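Local coordinates for protein alcohol dehydrogenase (Escherichia coli, PDB 5VM2) that is of unknown substrate specificity but probably oxidises an alcohol group with NAD+ or NADP+ as acceptor, as zinc-containing alcohol dehydrogenases do, at residues 156-161 / 185-190; 164-169 / 240-245; 173-178 / 252-257; 263-268 / 286-291. All coordinates share one frame; numbering follows the deposited sequence.

Interaction 1: 156-161 / 185-190; sequences VGMHAA and LQACKC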
loop_
_atom_site.group_PDB
_atom_site.type_symbol
_atom_site.label_atom_id
_atom_site.label_comp_id
_atom_site.label_asym_id
_atom_site.label_seq_id
_atom_site.Cartn_x
_atom_site.Cartn_y
_atom_site.Cartn_z
ATOM N N VAL A 156 2.696 -2.206 3.445
ATOM C CA VAL A 156 3.362 -2.674 2.231
ATOM C C VAL A 156 4.860 -2.400 2.304
ATOM O O VAL A 156 5.688 -3.276 2.015
ATOM C CB VAL A 156 2.736 -2.012 0.990
ATOM C CG1 VAL A 156 3.554 -2.329 -0.254
ATOM C CG2 VAL A 156 1.284 -2.453 0.821
ATOM N N GLY A 157 5.232 -1.169 2.669
ATOM C CA GLY A 157 6.644 -0.844 2.780
ATOM C C GLY A 157 7.306 -1.550 3.946
ATOM O O GLY A 157 8.471 -1.946 3.865
ATOM N N MET A 158 6.570 -1.722 5.046
ATOM C CA MET A 158 7.120 -2.432 6.197
ATOM C C MET A 158 7.439 -3.882 5.849
ATOM O O MET A 158 8.493 -4.402 6.231
ATOM C CB MET A 158 6.144 -2.364 7.371
ATOM C CG MET A 158 6.728 -2.850 8.696
ATOM S SD MET A 158 8.018 -1.769 9.368
ATOM C CE MET A 158 7.286 -0.170 9.077
ATOM N N HIS A 159 6.541 -4.540 5.113
ATOM C CA HIS A 159 6.753 -5.925 4.711
ATOM C C HIS A 159 7.965 -6.051 3.794
ATOM O O HIS A 159 8.755 -6.994 3.918
ATOM C CB HIS A 159 5.478 -6.442 4.035
ATOM C CG HIS A 159 5.526 -7.885 3.640
ATOM N ND1 HIS A 159 5.541 -8.910 4.560
ATOM C CD2 HIS A 159 5.530 -8.472 2.420
ATOM C CE1 HIS A 159 5.576 -10.068 3.923
ATOM N NE2 HIS A 159 5.569 -9.829 2.622
ATOM N N ALA A 160 8.140 -5.096 2.877
ATOM C CA ALA A 160 9.304 -5.118 1.994
ATOM C C ALA A 160 10.599 -5.016 2.792
ATOM O O ALA A 160 11.524 -5.820 2.609
ATOM C CB ALA A 160 9.206 -3.982 0.974
ATOM N N ALA A 161 10.679 -4.036 3.696
ATOM C CA ALA A 161 11.897 -3.856 4.482
ATOM C C ALA A 161 12.178 -5.069 5.358
ATOM O O ALA A 161 13.337 -5.476 5.516
ATOM C CB ALA A 161 11.793 -2.591 5.341
ATOM N N LEU A 185 10.872 3.768 2.419
ATOM C CA LEU A 185 11.901 4.597 3.046
ATOM C C LEU A 185 11.721 4.663 4.559
ATOM O O LEU A 185 12.662 4.417 5.323
ATOM C CB LEU A 185 11.867 5.996 2.427
ATOM C CG LEU A 185 12.446 7.194 3.176
ATOM C CD1 LEU A 185 13.962 7.048 3.319
ATOM C CD2 LEU A 185 12.067 8.492 2.442
ATOM N N GLN A 186 10.513 4.993 5.014
ATOM C CA GLN A 186 10.278 5.085 6.449
ATOM C C GLN A 186 10.405 3.721 7.123
ATOM O O GLN A 186 10.887 3.625 8.259
ATOM C CB GLN A 186 8.909 5.710 6.700
ATOM C CG GLN A 186 8.804 7.119 6.136
ATOM C CD GLN A 186 7.688 7.908 6.766
ATOM O OE1 GLN A 186 7.822 8.398 7.882
ATOM N NE2 GLN A 186 6.575 8.041 6.053
ATOM N N ALA A 187 10.006 2.651 6.432
ATOM C CA ALA A 187 10.209 1.318 6.993
ATOM C C ALA A 187 11.695 1.008 7.138
ATOM O O ALA A 187 12.128 0.491 8.175
ATOM C CB ALA A 187 9.517 0.265 6.131
ATOM N N CYS A 188 12.497 1.337 6.119
ATOM C CA CYS A 188 13.939 1.122 6.222
ATOM C C CYS A 188 14.530 1.902 7.390
ATOM O O CYS A 188 15.414 1.401 8.095
ATOM C CB CYS A 188 14.631 1.506 4.915
ATOM S SG CYS A 188 14.266 0.390 3.541
ATOM N N LYS A 189 14.046 3.126 7.616
ATOM C CA LYS A 189 14.513 3.899 8.765
ATOM C C LYS A 189 14.148 3.214 10.075
ATOM O O LYS A 189 14.967 3.148 11.003
ATOM C CB LYS A 189 13.914 5.306 8.733
ATOM C CG LYS A 189 14.376 6.163 7.572
ATOM C CD LYS A 189 14.673 7.584 8.032
ATOM C CE LYS A 189 13.400 8.316 8.432
ATOM N NZ LYS A 189 13.603 9.213 9.607
ATOM N N CYS A 190 12.923 2.696 10.175
ATOM C CA CYS A 190 12.494 2.040 11.405
ATOM C C CYS A 190 13.310 0.787 11.686
ATOM O O CYS A 190 13.467 0.404 12.847
ATOM C CB CYS A 190 11.009 1.696 11.323
ATOM S SG CYS A 190 9.940 3.149 11.386
#

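Interaction 2: 164-169 / 240-245; sequences ADVKPG and IVFETA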
loop_
_atom_site.group_PDB
_atom_site.type_symbol
_atom_site.label_atom_id
_atom_site.label_comp_id
_atom_site.label_asym_id
_atom_site.label_seq_id
_atom_site.Cartn_x
_atom_site.Cartn_y
_atom_site.Cartn_z
ATOM N N ALA A 164 13.391 -7.914 3.278
ATOM C CA ALA A 164 14.743 -7.635 2.818
ATOM C C ALA A 164 15.781 -7.731 3.927
ATOM O O ALA A 164 16.977 -7.667 3.629
ATOM C CB ALA A 164 14.803 -6.244 2.180
ATOM N N ASP A 165 15.355 -7.896 5.181
ATOM C CA ASP A 165 16.260 -7.927 6.333
ATOM C C ASP A 165 17.082 -6.638 6.419
ATOM O O ASP A 165 18.303 -6.661 6.584
ATOM C CB ASP A 165 17.166 -9.161 6.286
ATOM C CG ASP A 165 17.842 -9.440 7.612
ATOM O OD1 ASP A 165 17.292 -9.036 8.656
ATOM O OD2 ASP A 165 18.924 -10.069 7.607
ATOM N N VAL A 166 16.394 -5.500 6.291
ATOM C CA VAL A 166 17.051 -4.213 6.469
ATOM C C VAL A 166 17.630 -4.133 7.875
ATOM O O VAL A 166 16.989 -4.524 8.860
ATOM C CB VAL A 166 16.065 -3.064 6.200
ATOM C CG1 VAL A 166 16.679 -1.720 6.606
ATOM C CG2 VAL A 166 15.664 -3.050 4.734
ATOM N N LYS A 167 18.854 -3.626 7.968
ATOM C CA LYS A 167 19.580 -3.561 9.227
ATOM C C LYS A 167 20.553 -2.394 9.149
ATOM O O LYS A 167 20.886 -1.934 8.052
ATOM C CB LYS A 167 20.340 -4.868 9.503
ATOM C CG LYS A 167 19.477 -6.019 10.006
ATOM C CD LYS A 167 19.338 -5.998 11.519
ATOM C CE LYS A 167 18.306 -7.009 12.000
ATOM N NZ LYS A 167 16.915 -6.540 11.762
ATOM N N PRO A 168 21.016 -1.890 10.295
ATOM C CA PRO A 168 22.125 -0.927 10.258
ATOM C C PRO A 168 23.299 -1.543 9.514
ATOM O O PRO A 168 23.523 -2.754 9.572
ATOM C CB PRO A 168 22.452 -0.693 11.738
ATOM C CG PRO A 168 21.238 -1.112 12.486
ATOM C CD PRO A 168 20.561 -2.167 11.670
ATOM N N GLY A 169 24.028 -0.708 8.776
ATOM C CA GLY A 169 25.160 -1.164 8.003
ATOM C C GLY A 169 24.831 -1.633 6.602
ATOM O O GLY A 169 25.751 -2.010 5.860
ATOM N N ILE A 240 20.837 -3.435 -0.675
ATOM C CA ILE A 240 19.452 -3.714 -1.036
ATOM C C ILE A 240 18.990 -2.621 -1.981
ATOM O O ILE A 240 19.198 -1.437 -1.704
ATOM C CB ILE A 240 18.529 -3.765 0.199
ATOM C CG1 ILE A 240 19.024 -4.785 1.232
ATOM C CG2 ILE A 240 17.112 -4.077 -0.225
ATOM C CD1 ILE A 240 18.529 -4.507 2.648
ATOM N N VAL A 241 18.376 -3.009 -3.093
ATOM C CA VAL A 241 17.719 -2.067 -3.990
ATOM C C VAL A 241 16.239 -2.402 -3.988
ATOM O O VAL A 241 15.855 -3.542 -4.290
ATOM C CB VAL A 241 18.284 -2.122 -5.415
ATOM C CG1 VAL A 241 17.596 -1.070 -6.285
ATOM C CG2 VAL A 241 19.791 -1.912 -5.410
ATOM N N PHE A 242 15.417 -1.425 -3.634
ATOM C CA PHE A 242 13.972 -1.556 -3.707
ATOM C C PHE A 242 13.486 -0.908 -4.994
ATOM O O PHE A 242 13.818 0.249 -5.276
ATOM C CB PHE A 242 13.292 -0.893 -2.508
ATOM C CG PHE A 242 13.574 -1.559 -1.201
ATOM C CD1 PHE A 242 14.661 -1.164 -0.430
ATOM C CD2 PHE A 242 12.760 -2.577 -0.741
ATOM C CE1 PHE A 242 14.926 -1.776 0.791
ATOM C CE2 PHE A 242 13.020 -3.197 0.472
ATOM C CZ PHE A 242 14.106 -2.794 1.239
ATOM N N GLU A 243 12.709 -1.653 -5.772
ATOM C CA GLU A 243 12.005 -1.112 -6.926
ATOM C C GLU A 243 10.544 -0.927 -6.535
ATOM O O GLU A 243 9.856 -1.899 -6.210
ATOM C CB GLU A 243 12.143 -2.035 -8.135
ATOM C CG GLU A 243 11.865 -1.359 -9.462
ATOM C CD GLU A 243 10.388 -1.106 -9.684
ATOM O OE1 GLU A 243 10.046 -0.043 -10.237
ATOM O OE2 GLU A 243 9.571 -1.970 -9.299
ATOM N N THR A 244 10.077 0.323 -6.544
ATOM C CA THR A 244 8.768 0.651 -5.996
ATOM C C THR A 244 7.858 1.404 -6.954
ATOM O O THR A 244 6.665 1.528 -6.660
ATOM C CB THR A 244 8.911 1.486 -4.711
ATOM O OG1 THR A 244 9.344 2.810 -5.048
ATOM C CG2 THR A 244 9.919 0.860 -3.759
ATOM N N ALA A 245 8.371 1.911 -8.074
ATOM C CA ALA A 245 7.543 2.661 -9.009
ATOM C C ALA A 245 6.783 1.765 -9.976
ATOM O O ALA A 245 5.813 2.223 -10.590
ATOM C CB ALA A 245 8.403 3.653 -9.799
#

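Interaction 3: 173-178 / 252-257; sequences IILGAG and KQAPYL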
loop_
_atom_site.group_PDB
_atom_site.type_symbol
_atom_site.label_atom_id
_atom_site.label_comp_id
_atom_site.label_asym_id
_atom_site.label_seq_id
_atom_site.Cartn_x
_atom_site.Cartn_y
_atom_site.Cartn_z
ATOM N N ILE A 173 19.124 1.626 -1.684
ATOM C CA ILE A 173 18.654 2.472 -2.773
ATOM C C ILE A 173 17.187 2.150 -2.996
ATOM O O ILE A 173 16.826 0.984 -3.187
ATOM C CB ILE A 173 19.452 2.253 -4.065
ATOM C CG1 ILE A 173 20.919 2.640 -3.872
ATOM C CG2 ILE A 173 18.831 3.061 -5.196
ATOM C CD1 ILE A 173 21.794 2.302 -5.060
ATOM N N ILE A 174 16.347 3.175 -2.969
ATOM C CA ILE A 174 14.925 3.036 -3.237
ATOM C C ILE A 174 14.629 3.729 -4.560
ATOM O O ILE A 174 14.807 4.948 -4.688
ATOM C CB ILE A 174 14.084 3.620 -2.094
ATOM C CG1 ILE A 174 14.316 2.788 -0.827
ATOM C CG2 ILE A 174 12.612 3.644 -2.471
ATOM C CD1 ILE A 174 13.665 3.345 0.382
ATOM N N LEU A 175 14.199 2.951 -5.550
ATOM C CA LEU A 175 13.826 3.490 -6.854
ATOM C C LEU A 175 12.340 3.826 -6.817
ATOM O O LEU A 175 11.488 2.930 -6.820
ATOM C CB LEU A 175 14.149 2.494 -7.964
ATOM C CG LEU A 175 15.615 2.058 -8.068
ATOM C CD1 LEU A 175 15.796 1.075 -9.218
ATOM C CD2 LEU A 175 16.541 3.254 -8.230
ATOM N N GLY A 176 12.030 5.117 -6.755
ATOM C CA GLY A 176 10.651 5.552 -6.676
ATOM C C GLY A 176 10.351 6.239 -5.363
ATOM O O GLY A 176 10.603 5.686 -4.288
ATOM N N ALA A 177 9.830 7.458 -5.440
ATOM C CA ALA A 177 9.436 8.226 -4.268
ATOM C C ALA A 177 7.949 8.562 -4.312
ATOM O O ALA A 177 7.520 9.596 -3.788
ATOM C CB ALA A 177 10.280 9.493 -4.139
ATOM N N GLY A 178 7.161 7.710 -4.962
ATOM C CA GLY A 178 5.726 7.736 -4.795
ATOM C C GLY A 178 5.358 7.180 -3.429
ATOM O O GLY A 178 6.204 6.950 -2.564
ATOM N N LYS A 252 14.798 -2.644 -14.800
ATOM C CA LYS A 252 15.977 -2.916 -15.615
ATOM C C LYS A 252 17.223 -2.241 -15.051
ATOM O O LYS A 252 18.344 -2.702 -15.299
ATOM C CB LYS A 252 15.715 -2.450 -17.046
ATOM C CG LYS A 252 16.735 -2.884 -18.075
ATOM C CD LYS A 252 16.166 -2.689 -19.471
ATOM C CE LYS A 252 17.239 -2.814 -20.537
ATOM N NZ LYS A 252 17.848 -4.164 -20.569
ATOM N N GLN A 253 17.048 -1.149 -14.299
ATOM C CA GLN A 253 18.175 -0.427 -13.715
ATOM C C GLN A 253 18.765 -1.152 -12.514
ATOM O O GLN A 253 19.984 -1.108 -12.308
ATOM C CB GLN A 253 17.739 0.974 -13.279
ATOM C CG GLN A 253 17.950 2.080 -14.301
ATOM C CD GLN A 253 17.523 3.439 -13.766
ATOM O OE1 GLN A 253 16.995 3.544 -12.657
ATOM N NE2 GLN A 253 17.741 4.484 -14.556
ATOM N N ALA A 254 17.921 -1.810 -11.716
ATOM C CA ALA A 254 18.373 -2.361 -10.440
ATOM C C ALA A 254 19.572 -3.298 -10.547
ATOM O O ALA A 254 20.423 -3.256 -9.640
ATOM C CB ALA A 254 17.204 -3.065 -9.741
ATOM N N PRO A 255 19.707 -4.153 -11.574
ATOM C CA PRO A 255 20.931 -4.968 -11.672
ATOM C C PRO A 255 22.217 -4.161 -11.607
ATOM O O PRO A 255 23.213 -4.630 -11.046
ATOM C CB PRO A 255 20.776 -5.657 -13.037
ATOM C CG PRO A 255 19.322 -5.752 -13.237
ATOM C CD PRO A 255 18.718 -4.541 -12.602
ATOM N N TYR A 256 22.223 -2.956 -12.175
ATOM C CA TYR A 256 23.417 -2.124 -12.201
ATOM C C TYR A 256 23.671 -1.395 -10.887
ATOM O O TYR A 256 24.710 -0.736 -10.755
ATOM C CB TYR A 256 23.297 -1.122 -13.351
ATOM C CG TYR A 256 23.146 -1.811 -14.692
ATOM C CD1 TYR A 256 21.892 -2.080 -15.223
ATOM C CD2 TYR A 256 24.261 -2.213 -15.412
ATOM C CE1 TYR A 256 21.753 -2.722 -16.442
ATOM C CE2 TYR A 256 24.135 -2.855 -16.636
ATOM C CZ TYR A 256 22.880 -3.106 -17.144
ATOM O OH TYR A 256 22.754 -3.741 -18.356
ATOM N N LEU A 257 22.767 -1.509 -9.912
ATOM C CA LEU A 257 22.839 -0.730 -8.684
ATOM C C LEU A 257 23.137 -1.552 -7.438
ATOM O O LEU A 257 23.478 -0.966 -6.403
ATOM C CB LEU A 257 21.520 0.027 -8.461
ATOM C CG LEU A 257 21.072 0.960 -9.589
ATOM C CD1 LEU A 257 19.741 1.600 -9.243
ATOM C CD2 LEU A 257 22.122 2.022 -9.844
#

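Interaction 4: 263-268 / 286-291; sequences KIMIVG and TIQTVF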
loop_
_atom_site.group_PDB
_atom_site.type_symbol
_atom_site.label_atom_id
_atom_site.label_comp_id
_atom_site.label_asym_id
_atom_site.label_seq_id
_atom_site.Cartn_x
_atom_site.Cartn_y
_atom_site.Cartn_z
ATOM N N LYS A 263 20.553 -7.807 -2.599
ATOM C CA LYS A 263 19.153 -8.118 -2.858
ATOM C C LYS A 263 18.493 -7.024 -3.682
ATOM O O LYS A 263 18.691 -5.835 -3.422
ATOM C CB LYS A 263 18.362 -8.275 -1.562
ATOM C CG LYS A 263 18.717 -9.485 -0.731
ATOM C CD LYS A 263 18.130 -9.326 0.662
ATOM C CE LYS A 263 18.428 -10.532 1.539
ATOM N NZ LYS A 263 18.065 -10.253 2.952
ATOM N N ILE A 264 17.687 -7.443 -4.658
ATOM C CA ILE A 264 16.740 -6.576 -5.349
ATOM C C ILE A 264 15.337 -6.980 -4.905
ATOM O O ILE A 264 14.965 -8.154 -5.006
ATOM C CB ILE A 264 16.877 -6.682 -6.877
ATOM C CG1 ILE A 264 18.265 -6.205 -7.325
ATOM C CG2 ILE A 264 15.774 -5.881 -7.560
ATOM C CD1 ILE A 264 18.614 -6.581 -8.745
ATOM N N MET A 265 14.571 -6.019 -4.397
ATOM C CA MET A 265 13.194 -6.255 -3.984
ATOM C C MET A 265 12.269 -5.528 -4.945
ATOM O O MET A 265 12.410 -4.319 -5.145
ATOM C CB MET A 265 12.939 -5.754 -2.560
ATOM C CG MET A 265 14.024 -6.072 -1.551
ATOM S SD MET A 265 14.223 -7.827 -1.249
ATOM C CE MET A 265 12.602 -8.304 -0.642
ATOM N N ILE A 266 11.327 -6.258 -5.521
ATOM C CA ILE A 266 10.331 -5.692 -6.419
ATOM C C ILE A 266 9.047 -5.545 -5.615
ATOM O O ILE A 266 8.336 -6.525 -5.358
ATOM C CB ILE A 266 10.136 -6.559 -7.661
ATOM C CG1 ILE A 266 11.448 -6.630 -8.438
ATOM C CG2 ILE A 266 9.016 -6.014 -8.516
ATOM C CD1 ILE A 266 11.435 -7.660 -9.512
ATOM N N VAL A 267 8.752 -4.313 -5.211
ATOM C CA VAL A 267 7.630 -4.037 -4.321
ATOM C C VAL A 267 6.410 -3.820 -5.212
ATOM O O VAL A 267 6.086 -2.700 -5.605
ATOM C CB VAL A 267 7.913 -2.855 -3.404
ATOM C CG1 VAL A 267 6.671 -2.488 -2.619
ATOM C CG2 VAL A 267 9.058 -3.206 -2.466
ATOM N N GLY A 268 5.748 -4.924 -5.552
ATOM C CA GLY A 268 4.505 -4.890 -6.294
ATOM C C GLY A 268 4.686 -4.764 -7.798
ATOM O O GLY A 268 5.774 -4.512 -8.321
ATOM N N THR A 286 20.075 -11.773 -5.284
ATOM C CA THR A 286 18.723 -12.293 -5.146
ATOM C C THR A 286 17.722 -11.228 -5.576
ATOM O O THR A 286 17.811 -10.074 -5.142
ATOM C CB THR A 286 18.454 -12.716 -3.699
ATOM O OG1 THR A 286 19.218 -13.890 -3.385
ATOM C CG2 THR A 286 16.996 -13.006 -3.501
ATOM N N ILE A 287 16.787 -11.611 -6.440
ATOM C CA ILE A 287 15.650 -10.774 -6.808
ATOM C C ILE A 287 14.410 -11.410 -6.201
ATOM O O ILE A 287 14.098 -12.571 -6.491
ATOM C CB ILE A 287 15.499 -10.647 -8.330
ATOM C CG1 ILE A 287 16.765 -10.075 -8.963
ATOM C CG2 ILE A 287 14.285 -9.785 -8.677
ATOM C CD1 ILE A 287 16.745 -10.112 -10.483
ATOM N N GLN A 288 13.701 -10.665 -5.360
ATOM C CA GLN A 288 12.487 -11.189 -4.749
ATOM C C GLN A 288 11.342 -10.214 -4.952
ATOM O O GLN A 288 11.490 -9.016 -4.692
ATOM C CB GLN A 288 12.671 -11.468 -3.253
ATOM C CG GLN A 288 11.463 -12.223 -2.663
ATOM C CD GLN A 288 11.682 -12.679 -1.238
ATOM O OE1 GLN A 288 12.577 -12.188 -0.549
ATOM N NE2 GLN A 288 10.865 -13.626 -0.784
ATOM N N THR A 289 10.208 -10.727 -5.422
ATOM C CA THR A 289 8.993 -9.933 -5.471
ATOM C C THR A 289 8.382 -9.861 -4.079
ATOM O O THR A 289 8.565 -10.757 -3.249
ATOM C CB THR A 289 7.983 -10.512 -6.467
ATOM O OG1 THR A 289 7.730 -11.895 -6.176
ATOM C CG2 THR A 289 8.502 -10.384 -7.892
ATOM N N VAL A 290 7.683 -8.765 -3.814
ATOM C CA VAL A 290 7.084 -8.508 -2.511
ATOM C C VAL A 290 5.601 -8.262 -2.729
ATOM O O VAL A 290 5.226 -7.413 -3.543
ATOM C CB VAL A 290 7.739 -7.306 -1.803
ATOM C CG1 VAL A 290 7.204 -7.167 -0.391
ATOM C CG2 VAL A 290 9.245 -7.466 -1.778
ATOM N N PHE A 291 4.763 -8.996 -2.004
ATOM C CA PHE A 291 3.325 -9.018 -2.256
ATOM C C PHE A 291 2.560 -8.641 -0.993
ATOM O O PHE A 291 2.460 -9.445 -0.058
ATOM C CB PHE A 291 2.899 -10.391 -2.760
ATOM C CG PHE A 291 1.507 -10.424 -3.310
ATOM C CD1 PHE A 291 0.473 -11.004 -2.587
ATOM C CD2 PHE A 291 1.231 -9.875 -4.555
ATOM C CE1 PHE A 291 -0.815 -11.037 -3.095
ATOM C CE2 PHE A 291 -0.056 -9.907 -5.072
ATOM C CZ PHE A 291 -1.080 -10.486 -4.342
#

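Interaction 1: 156-161 / 185-190
A187 presents its methyl group to helix 145-163, where G157, M158 and A161 receive it. The CB of A187 comes closest to the carbonyl O of G157, at 3.3 Å, and also lies 3.6 Å from the CA of M158, so it touches backbone as much as side chain. From the facing helix the methyl of A161 points back at it, and the two CB atoms of A161 and A187 meet at 3.7 Å. M158 reaches the same methyl by a detour. Its CA–CB bond does not aim at helix 179-190; CG stands anti to the backbone N (chi1 -169°), and bends at chi2 and chi3 fold the thioether round until CE of M158 rests 3.7 Å from CB of A187. C188 adds a looser touch beside A161, with SG of C188 4.3 Å from CB of A161.

Small residues at the crossing let the segment axes approach to 8.0 Å at a signed angle of -50°. Helix 179-190 follows the glycine-rich turn of the Rossmann-fold domain, and helix 145-163 packs beside it. M158 also touches V299 and T300 of helix 297-305 and F309 of a loop, which joins a third helix to the contact.

No hydrogen bond joins the two segments. The carbonyl O of G157 that the A187 methyl approaches already accepts the backbone N-H of A161 at 3.0 Å, which leaves a buried, essentially apolar contact held by van der Waals fit of methyl groups, thioether and thiol sulfur, and backbone.

Interaction 2: 164-169 / 240-245
The carbonyl O of A164 is touched by two groups: K263 NZ donates a hydrogen bond to it, and CD1 of I240 packs against O of A164 at 3.7 Å. The site is the C-terminal end of helix 145-163, closed by a Schellman motif in which D165 takes positive phi (58°), as the chain turns toward strand 171-175 of the Rossmann-type parallel sheet. The lysine charge sits at this helix end, where it would probably complement the helix dipole.

Apart from this carbonyl the contact is apolar. The methyl of A164 faces both I240 and F242 of strand 238-243, with CB of A164 4.0 Å from CG2 of I240 and obliquely placed against the ring of F242. V166 supplies one branch, CG2, which stands beside its own backbone N and anti to its carbonyl carbon (chi1 171° for CG1). That methyl is shared: CG2 of V166 meets CD1 of I240 at 3.8 Å and approaches F242 at the ring edge, in its plane. C188 and T184 of helix 179-190 also pack on F242. The ring tip touches both A164 and V166, CZ of F242 lying 3.6 Å from CB of A164 and 3.8 Å from CG2 of V166.

Interaction 3: 173-178 / 252-257
L175 and L257 adopt matching torsions: in each, CG is anti to the carbonyl carbon (chi1 -58° and -57°), and chi2 near 180° extends CD1 away from the backbone. The two leucines consequently reach toward each other tip to tip. CD1 of L257 meets both methyls of L175, lying 3.7 Å from CD2 and 4.0 Å from CD1 of L175. I173, two residues earlier on the same side of its strand, stretches its longer branch with chi2 anti and crosses L257 at about a right angle. Its contact lies nearer the root of the leucine: CD1 of I173 is 4.1 Å from CB of L257 and 3.9 Å from the carbonyl O of L257.

This is one flank of a Rossmann-type sheet. Strand 171-175 carries I173 and L175, then runs into the turn of a GxGxxG pattern, with G176 at backbone angles suited to glycine and G178 at the N-cap of helix 179-190; in this family that turn usually faces the dinucleotide. The opposing segment 252-257 includes the end region of helix 248-253, and the backbone N-H of L257 bonds to the carbonyl O of A254 at 2.9 Å, a bond that holds the backbone at L257.

Further along, the contact thins: CD1 of L175 reaches CB of A254 only at 4.4 Å. V241 of the neighbouring strand 238-243 packs on L175, A254 and L257. I226 and C229 of helix 225-232 also touch L257, and C229 touches I173 as well.

Interaction 4: 263-268 / 286-291
Two parallel strands at one end of the Rossmann-type sheet, 262-267 and 286-290, an edge strand of that sheet within this chain, pair here from K263 with T286 to V267 with V290. I264 and I266 carry the bonding toward strand 286-290: I264 N donates to T286 O at 2.7 Å and Q288 N donates to I264 O. I266 N likewise donates to Q288 O, and V290 N to I266 O at 2.8 Å, the last being more bent (144° at the hydrogen). Beyond V267, the centre of an inverse gamma turn, G268 N makes only a weak bond to V290 O.

On one face of the sheet I264 and I287 lie side by side, CD1 of I264 4.0 Å from CG1 of I287, while CD1 of I266 crosses to CG2 of I287 at 3.7 Å. The other face carries M265 with Q288 and V290, and helix 145-163 covers part of it through H159, A160 and L163. The M265 chain bends at chi2 and chi3, which turns its end back toward strand 286-290. There CE of M265 packs 3.6 Å from CG2 of V290 and 3.9 Å from OE1 of Q288.

Overall arrangement
From the N terminus, helix 145-163 opens interaction 1 and the turn after it opens interaction 2; strand 171-175 then opens interaction 3 before helix 179-190 closes interaction 1. Strand 238-243 closes interaction 2 and segment 252-257, at helix 248-253, closes interaction 3, so these three contacts cross one another. Interaction 4 comes later, in series, closing the loop between the last two strands of the parallel sheet. Interactions 2, 3 and 4 meet through neighbouring strands: F242 O accepts L175 N, and E243 N pairs with M265 O. Interaction 1 lies against the sheet, with A160 on V267 and C188 on F242, while A254 of interaction 3 touches I264 of interaction 4.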